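Local coordinates for Glyoxalase/bleomycin resistance protein/dioxygenase (Vibrio splendidus, PDB 2RK9) that is of unknown function but belongs to the glyoxalase/bleomycin resistance/dioxygenase superfamily, whose members typically hold a metal or small ligand in a cupped sheet, at residues R6-L11 against D49-G54; N76-V81 against R131-I136; I99-E104 against Q119-T124. The protein carries 1 engineered substitution. One frame throughout, in Å; residues are numbered along the deposited sequence.

Interaction 1 of 3, residues R6-L11 against D49-G54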
loop_
_atom_site.group_PDB
_atom_site.type_symbol
_atom_site.label_atom_id
_atom_site.label_comp_id
_atom_site.label_asym_id
_atom_site.label_seq_id
_atom_site.Cartn_x
_atom_site.Cartn_y
_atom_site.Cartn_z
ATOM N N ARG B 6 2.413 -5.622 9.411
ATOM C CA ARG B 6 2.185 -5.534 7.975
ATOM C C ARG B 6 1.568 -4.184 7.653
ATOM O O ARG B 6 1.130 -3.457 8.543
ATOM C CB ARG B 6 1.176 -6.596 7.518
ATOM C CG ARG B 6 1.524 -8.032 7.827
ATOM C CD ARG B 6 2.445 -8.599 6.787
ATOM N NE ARG B 6 2.672 -10.030 6.988
ATOM C CZ ARG B 6 3.420 -10.536 7.964
ATOM N NH1 ARG B 6 4.015 -9.732 8.838
ATOM N NH2 ARG B 6 3.589 -11.849 8.051
ATOM N N VAL B 7 1.554 -3.853 6.369
ATOM C CA VAL B 7 0.892 -2.642 5.919
ATOM C C VAL B 7 -0.227 -3.187 5.049
ATOM O O VAL B 7 0.018 -4.000 4.162
ATOM C CB VAL B 7 1.793 -1.703 5.068
ATOM C CG1 VAL B 7 2.401 -2.444 3.879
ATOM C CG2 VAL B 7 0.950 -0.531 4.566
ATOM N N VAL B 8 -1.457 -2.781 5.339
ATOM C CA VAL B 8 -2.604 -3.231 4.569
ATOM C C VAL B 8 -3.239 -2.011 3.924
ATOM O O VAL B 8 -3.779 -1.144 4.599
ATOM C CB VAL B 8 -3.656 -3.948 5.456
ATOM C CG1 VAL B 8 -4.812 -4.452 4.590
ATOM C CG2 VAL B 8 -3.012 -5.121 6.196
ATOM N N PRO B 9 -3.146 -1.916 2.600
ATOM C CA PRO B 9 -3.731 -0.773 1.901
ATOM C C PRO B 9 -5.248 -0.838 1.923
ATOM O O PRO B 9 -5.832 -1.910 1.795
ATOM C CB PRO B 9 -3.193 -0.924 0.479
ATOM C CG PRO B 9 -1.921 -1.701 0.661
ATOM C CD PRO B 9 -2.330 -2.727 1.682
ATOM N N GLU B 10 -5.879 0.311 2.116
ATOM C CA GLU B 10 -7.328 0.378 2.076
ATOM C C GLU B 10 -7.606 1.240 0.859
ATOM O O GLU B 10 -7.116 2.363 0.764
ATOM C CB GLU B 10 -7.898 1.024 3.334
ATOM C CG GLU B 10 -9.402 1.231 3.255
ATOM C CD GLU B 10 -10.015 1.594 4.589
ATOM O OE1 GLU B 10 -9.422 2.428 5.300
ATOM O OE2 GLU B 10 -11.095 1.046 4.915
ATOM N N LEU B 11 -8.385 0.706 -0.073
ATOM C CA LEU B 11 -8.680 1.409 -1.317
ATOM C C LEU B 11 -10.125 1.862 -1.467
ATOM O O LEU B 11 -11.050 1.083 -1.258
ATOM C CB LEU B 11 -8.347 0.494 -2.497
ATOM C CG LEU B 11 -7.026 -0.272 -2.434
ATOM C CD1 LEU B 11 -6.933 -1.207 -3.637
ATOM C CD2 LEU B 11 -5.859 0.707 -2.401
ATOM N N ASP B 49 -2.961 -9.163 2.517
ATOM C CA ASP B 49 -4.271 -8.530 2.624
ATOM C C ASP B 49 -4.457 -7.142 2.000
ATOM O O ASP B 49 -3.510 -6.369 1.860
ATOM C CB ASP B 49 -4.679 -8.446 4.102
ATOM C CG ASP B 49 -4.575 -9.780 4.826
ATOM O OD1 ASP B 49 -4.617 -10.844 4.169
ATOM O OD2 ASP B 49 -4.475 -9.761 6.072
ATOM N N VAL B 50 -5.706 -6.850 1.643
ATOM C CA VAL B 50 -6.095 -5.565 1.075
ATOM C C VAL B 50 -7.536 -5.281 1.502
ATOM O O VAL B 50 -8.346 -6.201 1.642
ATOM C CB VAL B 50 -6.039 -5.562 -0.484
ATOM C CG1 VAL B 50 -6.986 -6.592 -1.044
ATOM C CG2 VAL B 50 -6.431 -4.181 -1.034
HETATM N N MSE B 51 -7.839 -4.007 1.726
HETATM C CA MSE B 51 -9.182 -3.594 2.103
HETATM C C MSE B 51 -9.815 -2.730 1.015
HETATM O O MSE B 51 -9.170 -1.840 0.461
HETATM C CB MSE B 51 -9.162 -2.793 3.402
HETATM C CG MSE B 51 -8.821 -3.595 4.624
HETATM SE SE MSE B 51 -8.723 -2.436 6.158
HETATM C CE MSE B 51 -6.817 -2.082 6.113
ATOM N N LEU B 52 -11.079 -3.007 0.715
ATOM C CA LEU B 52 -11.814 -2.228 -0.274
ATOM C C LEU B 52 -12.928 -1.489 0.461
ATOM O O LEU B 52 -13.606 -2.056 1.315
ATOM C CB LEU B 52 -12.424 -3.131 -1.350
ATOM C CG LEU B 52 -11.454 -3.992 -2.159
ATOM C CD1 LEU B 52 -12.240 -4.778 -3.210
ATOM C CD2 LEU B 52 -10.381 -3.120 -2.819
ATOM N N GLU B 53 -13.104 -0.217 0.135
ATOM C CA GLU B 53 -14.144 0.578 0.769
ATOM C C GLU B 53 -14.878 1.416 -0.267
ATOM O O GLU B 53 -14.269 2.224 -0.962
ATOM C CB GLU B 53 -13.533 1.486 1.834
ATOM C CG GLU B 53 -14.571 2.279 2.573
ATOM C CD GLU B 53 -14.528 2.038 4.069
ATOM O OE1 GLU B 53 -13.667 2.647 4.733
ATOM O OE2 GLU B 53 -15.342 1.234 4.574
ATOM N N GLY B 54 -16.190 1.210 -0.367
ATOM C CA GLY B 54 -16.987 1.956 -1.326
ATOM C C GLY B 54 -17.397 3.322 -0.801
ATOM O O GLY B 54 -18.124 4.055 -1.482
HETATM O O HOH W 1 -0.974 -6.444 3.212
#

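Interaction 2 of 3, residues N76-V81 against R131-I136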
loop_
_atom_site.group_PDB
_atom_site.type_symbol
_atom_site.label_atom_id
_atom_site.label_comp_id
_atom_site.label_asym_id
_atom_site.label_seq_id
_atom_site.Cartn_x
_atom_site.Cartn_y
_atom_site.Cartn_z
ATOM N N ASN B 76 -5.374 4.620 1.695
ATOM C CA ASN B 76 -5.051 4.821 3.095
ATOM C C ASN B 76 -4.238 3.585 3.470
ATOM O O ASN B 76 -4.718 2.460 3.343
ATOM C CB ASN B 76 -6.327 4.919 3.936
ATOM C CG ASN B 76 -6.046 4.897 5.417
ATOM O OD1 ASN B 76 -5.230 5.669 5.917
ATOM N ND2 ASN B 76 -6.728 4.006 6.135
ATOM N N PHE B 77 -2.991 3.796 3.885
ATOM C CA PHE B 77 -2.109 2.694 4.260
ATOM C C PHE B 77 -2.250 2.355 5.742
ATOM O O PHE B 77 -1.794 3.115 6.588
ATOM C CB PHE B 77 -0.650 3.071 3.973
ATOM C CG PHE B 77 -0.347 3.280 2.511
ATOM C CD1 PHE B 77 -0.221 2.195 1.647
ATOM C CD2 PHE B 77 -0.195 4.566 1.997
ATOM C CE1 PHE B 77 0.052 2.384 0.291
ATOM C CE2 PHE B 77 0.076 4.768 0.639
ATOM C CZ PHE B 77 0.200 3.668 -0.215
ATOM N N GLN B 78 -2.897 1.233 6.054
ATOM C CA GLN B 78 -3.042 0.819 7.448
ATOM C C GLN B 78 -1.721 0.146 7.776
ATOM O O GLN B 78 -1.465 -0.987 7.369
ATOM C CB GLN B 78 -4.198 -0.159 7.623
ATOM C CG GLN B 78 -4.283 -0.729 9.034
ATOM C CD GLN B 78 -5.488 -1.625 9.228
ATOM O OE1 GLN B 78 -6.617 -1.148 9.346
ATOM N NE2 GLN B 78 -5.257 -2.938 9.249
ATOM N N TRP B 79 -0.902 0.858 8.542
ATOM C CA TRP B 79 0.445 0.432 8.878
ATOM C C TRP B 79 0.664 0.042 10.335
ATOM O O TRP B 79 0.590 0.894 11.224
ATOM C CB TRP B 79 1.379 1.580 8.496
ATOM C CG TRP B 79 2.826 1.260 8.523
ATOM C CD1 TRP B 79 3.586 1.003 9.620
ATOM C CD2 TRP B 79 3.704 1.191 7.394
ATOM N NE1 TRP B 79 4.894 0.778 9.248
ATOM C CE2 TRP B 79 4.991 0.886 7.886
ATOM C CE3 TRP B 79 3.527 1.354 6.012
ATOM C CZ2 TRP B 79 6.099 0.742 7.049
ATOM C CZ3 TRP B 79 4.635 1.208 5.178
ATOM C CH2 TRP B 79 5.901 0.903 5.703
ATOM N N ASP B 80 0.951 -1.238 10.574
ATOM C CA ASP B 80 1.176 -1.725 11.936
ATOM C C ASP B 80 2.507 -1.260 12.502
ATOM O O ASP B 80 3.544 -1.404 11.861
ATOM C CB ASP B 80 1.150 -3.255 11.995
ATOM C CG ASP B 80 -0.162 -3.843 11.537
ATOM O OD1 ASP B 80 -1.214 -3.192 11.713
ATOM O OD2 ASP B 80 -0.142 -4.974 11.008
ATOM N N VAL B 81 2.466 -0.709 13.711
ATOM C CA VAL B 81 3.668 -0.237 14.394
ATOM C C VAL B 81 3.803 -0.954 15.738
ATOM O O VAL B 81 2.821 -1.448 16.286
ATOM C CB VAL B 81 3.618 1.282 14.626
ATOM C CG1 VAL B 81 3.665 2.017 13.286
ATOM C CG2 VAL B 81 2.350 1.642 15.370
ATOM N N ARG B 131 -2.135 5.429 8.082
ATOM C CA ARG B 131 -2.876 5.261 9.323
ATOM C C ARG B 131 -2.059 4.272 10.141
ATOM O O ARG B 131 -2.129 3.064 9.917
ATOM C CB ARG B 131 -4.269 4.684 9.066
ATOM C CG ARG B 131 -5.113 4.557 10.325
ATOM C CD ARG B 131 -6.077 3.390 10.226
ATOM N NE ARG B 131 -6.958 3.453 9.057
ATOM C CZ ARG B 131 -8.126 4.087 9.032
ATOM N NH1 ARG B 131 -8.560 4.724 10.112
ATOM N NH2 ARG B 131 -8.876 4.062 7.937
ATOM N N PHE B 132 -1.259 4.788 11.068
ATOM C CA PHE B 132 -0.432 3.929 11.906
ATOM C C PHE B 132 -1.303 3.318 12.992
ATOM O O PHE B 132 -2.107 4.014 13.613
ATOM C CB PHE B 132 0.721 4.742 12.500
ATOM C CG PHE B 132 1.742 5.157 11.480
ATOM C CD1 PHE B 132 2.557 4.206 10.878
ATOM C CD2 PHE B 132 1.855 6.487 11.080
ATOM C CE1 PHE B 132 3.468 4.569 9.893
ATOM C CE2 PHE B 132 2.765 6.858 10.093
ATOM C CZ PHE B 132 3.570 5.896 9.498
ATOM N N CYS B 133 -1.145 2.015 13.205
ATOM C CA CYS B 133 -1.952 1.299 14.187
ATOM C C CYS B 133 -1.130 0.394 15.085
ATOM O O CYS B 133 -0.158 -0.224 14.643
ATOM C CB CYS B 133 -2.984 0.409 13.487
ATOM S SG CYS B 133 -4.028 1.183 12.254
ATOM N N GLN B 134 -1.547 0.300 16.342
ATOM C CA GLN B 134 -0.895 -0.585 17.296
ATOM C C GLN B 134 -1.996 -1.324 18.050
ATOM O O GLN B 134 -2.861 -0.699 18.654
ATOM C CB GLN B 134 -0.059 0.189 18.310
ATOM C CG GLN B 134 0.781 -0.738 19.182
ATOM C CD GLN B 134 1.180 -0.106 20.495
ATOM O OE1 GLN B 134 1.672 1.019 20.532
ATOM N NE2 GLN B 134 0.971 -0.834 21.588
ATOM N N ASP B 135 -1.968 -2.649 18.012
ATOM C CA ASP B 135 -2.965 -3.433 18.721
ATOM C C ASP B 135 -2.621 -3.498 20.200
ATOM O O ASP B 135 -1.483 -3.236 20.596
ATOM C CB ASP B 135 -3.022 -4.852 18.161
ATOM C CG ASP B 135 -3.574 -4.901 16.763
ATOM O OD1 ASP B 135 -2.940 -4.330 15.853
ATOM O OD2 ASP B 135 -4.647 -5.502 16.569
ATOM N N ILE B 136 -3.609 -3.861 21.012
ATOM C CA ILE B 136 -3.434 -3.980 22.453
ATOM C C ILE B 136 -3.182 -2.615 23.064
ATOM O O ILE B 136 -2.125 -2.465 23.721
ATOM C CB ILE B 136 -2.244 -4.921 22.823
ATOM C CG1 ILE B 136 -2.316 -6.244 22.043
ATOM C CG2 ILE B 136 -2.257 -5.212 24.303
ATOM C CD1 ILE B 136 -3.447 -7.161 22.425
HETATM O O HOH W 2 0.686 -3.580 16.557
#

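Interaction 3 of 3, residues I99-E104 against Q119-T124. Engineered in segment 119-124: Met-121 (natural residue Ile).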
loop_
_atom_site.group_PDB
_atom_site.type_symbol
_atom_site.label_atom_id
_atom_site.label_comp_id
_atom_site.label_asym_id
_atom_site.label_seq_id
_atom_site.Cartn_x
_atom_site.Cartn_y
_atom_site.Cartn_z
ATOM N N ILE B 99 -0.347 15.990 10.829
ATOM C CA ILE B 99 -1.298 15.094 11.462
ATOM C C ILE B 99 -2.680 15.282 10.852
ATOM O O ILE B 99 -3.213 16.388 10.824
ATOM C CB ILE B 99 -1.337 15.321 12.986
ATOM C CG1 ILE B 99 0.046 15.020 13.569
ATOM C CG2 ILE B 99 -2.379 14.411 13.623
ATOM C CD1 ILE B 99 0.176 15.281 15.053
ATOM N N TYR B 100 -3.236 14.179 10.357
ATOM C CA TYR B 100 -4.533 14.146 9.695
ATOM C C TYR B 100 -5.622 13.701 10.666
ATOM O O TYR B 100 -6.762 14.157 10.601
ATOM C CB TYR B 100 -4.435 13.178 8.515
ATOM C CG TYR B 100 -5.689 13.001 7.704
ATOM C CD1 TYR B 100 -5.966 13.824 6.615
ATOM C CD2 TYR B 100 -6.576 11.965 7.993
ATOM C CE1 TYR B 100 -7.102 13.608 5.822
ATOM C CE2 TYR B 100 -7.705 11.742 7.215
ATOM C CZ TYR B 100 -7.963 12.565 6.129
ATOM O OH TYR B 100 -9.078 12.323 5.359
ATOM N N LEU B 101 -5.263 12.779 11.549
ATOM C CA LEU B 101 -6.183 12.277 12.564
ATOM C C LEU B 101 -5.349 12.120 13.832
ATOM O O LEU B 101 -4.310 11.464 13.809
ATOM C CB LEU B 101 -6.761 10.919 12.157
ATOM C CG LEU B 101 -7.765 10.325 13.152
ATOM C CD1 LEU B 101 -9.084 11.029 13.036
ATOM C CD2 LEU B 101 -7.963 8.851 12.865
ATOM N N ALA B 102 -5.796 12.734 14.927
ATOM C CA ALA B 102 -5.066 12.669 16.190
ATOM C C ALA B 102 -5.128 11.281 16.818
ATOM O O ALA B 102 -6.062 10.511 16.568
ATOM C CB ALA B 102 -5.613 13.699 17.164
ATOM N N LEU B 103 -4.125 10.976 17.636
ATOM C CA LEU B 103 -4.038 9.683 18.309
ATOM C C LEU B 103 -5.322 9.374 19.061
ATOM O O LEU B 103 -5.862 10.218 19.783
ATOM C CB LEU B 103 -2.865 9.667 19.288
ATOM C CG LEU B 103 -2.519 8.314 19.906
ATOM C CD1 LEU B 103 -2.024 7.371 18.822
ATOM C CD2 LEU B 103 -1.446 8.516 20.970
ATOM N N GLU B 104 -5.783 8.141 18.903
ATOM C CA GLU B 104 -7.013 7.703 19.532
ATOM C C GLU B 104 -6.977 6.201 19.781
ATOM O O GLU B 104 -6.303 5.458 19.073
ATOM C CB GLU B 104 -8.191 8.014 18.609
ATOM C CG GLU B 104 -8.102 7.256 17.288
ATOM C CD GLU B 104 -9.366 7.339 16.455
ATOM O OE1 GLU B 104 -10.464 7.404 17.041
ATOM O OE2 GLU B 104 -9.263 7.313 15.208
ATOM N N GLN B 119 -4.460 4.377 17.043
ATOM C CA GLN B 119 -4.088 4.799 15.699
ATOM C C GLN B 119 -4.144 6.297 15.528
ATOM O O GLN B 119 -4.835 7.001 16.265
ATOM C CB GLN B 119 -5.011 4.183 14.640
ATOM C CG GLN B 119 -6.460 4.676 14.689
ATOM C CD GLN B 119 -7.375 3.950 13.691
ATOM O OE1 GLN B 119 -7.566 2.734 13.769
ATOM N NE2 GLN B 119 -7.934 4.699 12.751
ATOM N N PHE B 120 -3.399 6.768 14.539
ATOM C CA PHE B 120 -3.399 8.168 14.166
ATOM C C PHE B 120 -3.052 8.185 12.687
ATOM O O PHE B 120 -2.519 7.211 12.161
ATOM C CB PHE B 120 -2.413 8.996 15.011
ATOM C CG PHE B 120 -0.970 8.875 14.613
ATOM C CD1 PHE B 120 -0.418 9.746 13.678
ATOM C CD2 PHE B 120 -0.141 7.946 15.233
ATOM C CE1 PHE B 120 0.944 9.697 13.368
ATOM C CE2 PHE B 120 1.217 7.887 14.933
ATOM C CZ PHE B 120 1.760 8.766 14.000
HETATM N N MSE B 121 -3.407 9.262 12.004
HETATM C CA MSE B 121 -3.108 9.346 10.584
HETATM C C MSE B 121 -2.235 10.535 10.276
HETATM O O MSE B 121 -2.363 11.592 10.890
HETATM C CB MSE B 121 -4.391 9.449 9.762
HETATM C CG MSE B 121 -5.207 8.171 9.710
HETATM SE SE MSE B 121 -6.832 8.402 8.718
HETATM C CE MSE B 121 -6.068 8.524 6.950
ATOM N N VAL B 122 -1.344 10.357 9.312
ATOM C CA VAL B 122 -0.454 11.432 8.913
ATOM C C VAL B 122 -0.368 11.491 7.403
ATOM O O VAL B 122 -0.512 10.483 6.724
ATOM C CB VAL B 122 0.972 11.236 9.489
ATOM C CG1 VAL B 122 1.632 10.022 8.872
ATOM C CG2 VAL B 122 1.808 12.477 9.244
ATOM N N GLN B 123 -0.153 12.690 6.885
ATOM C CA GLN B 123 -0.014 12.871 5.455
ATOM C C GLN B 123 1.434 13.234 5.202
ATOM O O GLN B 123 1.973 14.134 5.845
ATOM C CB GLN B 123 -0.915 14.001 4.960
ATOM C CG GLN B 123 -0.716 14.297 3.483
ATOM C CD GLN B 123 -1.613 15.399 2.991
ATOM O OE1 GLN B 123 -1.590 16.508 3.517
ATOM N NE2 GLN B 123 -2.414 15.103 1.978
ATOM N N THR B 124 2.064 12.523 4.275
ATOM C CA THR B 124 3.453 12.786 3.936
ATOM C C THR B 124 3.477 14.012 3.022
ATOM O O THR B 124 2.437 14.435 2.514
ATOM C CB THR B 124 4.078 11.590 3.208
ATOM O OG1 THR B 124 3.563 11.513 1.873
ATOM C CG2 THR B 124 3.747 10.297 3.951
#

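Interaction 1 of 3, residues R6-L11 against D49-G54
Strands 7-11 and 49-53 run parallel, their axes 4.5 Å apart at closest approach and inclined by 18°, with Glu-10 facing Met-51 and Leu-11 facing Leu-52. Three backbone bonds zip them together: Met-51 N to Pro-9 O at 2.9 Å, Leu-11 N to Met-51 O at 2.7 Å and Glu-53 N to Leu-11 O at 2.8 Å. The first donor sits almost on the C=O axis, while the other two lie in the carbonyl plane. Before this ladder begins, a water bridges the strands by donating to both Val-7 O and Asp-49 O.

On the face bearing Glu-10, the selenomethionine Met-51 bends at its last torsion (chi3 -94°), swinging its methyl back across Val-8. Val-8 CG1, anti to the backbone N, meets Met-51 CE at 3.5 Å, a tight contact between side chains that cross nearly at right angles. Glu-10 reaches out fully extended, and its OE2 comes within 3.0 Å of Glu-53 OE1. Two acceptors so close probably raise the proton affinity of one carboxylate; Glu-10 OE1, meanwhile, is paired with Arg-131.

On the face bearing Leu-11 and Leu-52, the Leu-11 CD1 methyl lies 4.0 Å from Val-50 CG2 and equally far from Leu-52 CD2. Leu-52 continues onto helix 16-26 through Ile-16 and Phe-23, whereas Val-50 packs on Trp-79 of the second subunit. Asp-49 turns both carboxylate oxygens to strand 40-45, bonding Thr-44 and Tyr-42. A first strand lying parallel beside the last of the three strands that follow it is the pairing found in the beta-alpha-beta-beta-beta modules of the vicinal oxygen chelate fold.

Interaction 2 of 3, residues N76-V81 against R131-I136
Four backbone hydrogen bonds tie Trp-79 and its neighbours to strand 131-135, which runs parallel to strand 76-80 at an angle of 33°. Arg-131 N donates to Phe-77 O (2.8 Å), Trp-79 N to Arg-131 O (2.9 Å), Cys-133 N to Trp-79 O (2.9 Å) and Val-81 N to Cys-133 O (2.8 Å). In the first three the donor stands 32 to 36° above the carbonyl plane, and only the last is in plane. Thus both polar backbone atoms of Arg-131, Trp-79 and Cys-133 are engaged across this contact. Where the strands part, a water takes over: it donates to Val-81 O at 3.0 Å and accepts from Asp-135 N at 3.2 Å.

The polar side chains find their partners mostly outside the pair. Arg-131, bent at chi2 and chi3, brings NH2 into a salt bridge with Glu-10 OE1, which would help to stabilise its charge. Asp-80 OD2 accepts from Arg-6 N, and Gln-134 OE1 from Ile-84 N. On the same face as Arg-131, the thiol of Cys-133 rests against Gln-78 CG.

The opposite face is aromatic. Phe-132 directs its edge, CE1 and CD1, over the five-membered ring of Trp-79 in an offset edge-to-face pair, the planes 70° apart. Val-81 CG1 crosses Phe-132 and touches its CD1 at 3.4 Å.

Strand 7-12 flanks residues 76-80 on one side, and strand 115-123 flanks residues 131-135 on the other, so this pair lies inside the sheet. Leu-87 of helix 84-94 packs on Val-81 and Phe-132, while Phe-29 of the second subunit meets the Trp-79 ring at the dimer interface.

Interaction 3 of 3, residues I99-E104 against Q119-T124
The beta hairpin formed by strands 99-108 and 115-123 contains a classic beta bulge here, Tyr-100 and Leu-101 both facing Met-121. One carbonyl serves both residues: Met-121 O accepts from Tyr-100 N at 2.8 Å and from Leu-101 N at 3.2 Å, both donors lying above its plane. The reverse bond, Met-121 N to Leu-101 O at 3.0 Å, is in plane and on a lone pair. A second one-residue slip separates this pair from the next, where Glu-104 N reaches Gln-119 O at 3.0 Å and Gln-119 N reaches Glu-104 O at 2.9 Å. The axes of residues 102-104 and 119-123 run antiparallel, at 162°.

Residue 121 is an engineered position, modelled as selenomethionine. Its side chain runs alongside the Tyr-100 ring, pointing the same way, in a Met-aromatic contact: SE is 4.7 Å from the ring centroid and oblique, 70° off the normal. The bend at chi3 turns the methyl back to the ring, with Met-121 CE 3.6 Å from Tyr-100 CE2.

Glu-104 and Gln-119 also lie side by side, carboxylate and amide planes nearly perpendicular. Phe-120, its CG in the crowded position between N and carbonyl carbon, joins Tyr-88 of helix 84-94 edge-to-face, and its CD2 lies 4.1 Å from Leu-103 CD1.

All three contacts belong to one mixed sheet, in the order interaction 1, interaction 2, interaction 3, with centres about 12 Å apart for the first two and about 10 Å for the last two. Interactions 1 and 3, about 17 Å apart between centres, do not touch. Backbone bonds splice the neighbours: Val-8 N to Gln-78 O at 2.7 Å, and Phe-132 N to Phe-120 O at 2.9 Å. Across one face, Glu-10, Arg-131 and the engineered Met-121 form a continuous row. In relatives the cupped face of such sheets holds the ligand or metal; a similar role here is possible. All three also touch the second subunit.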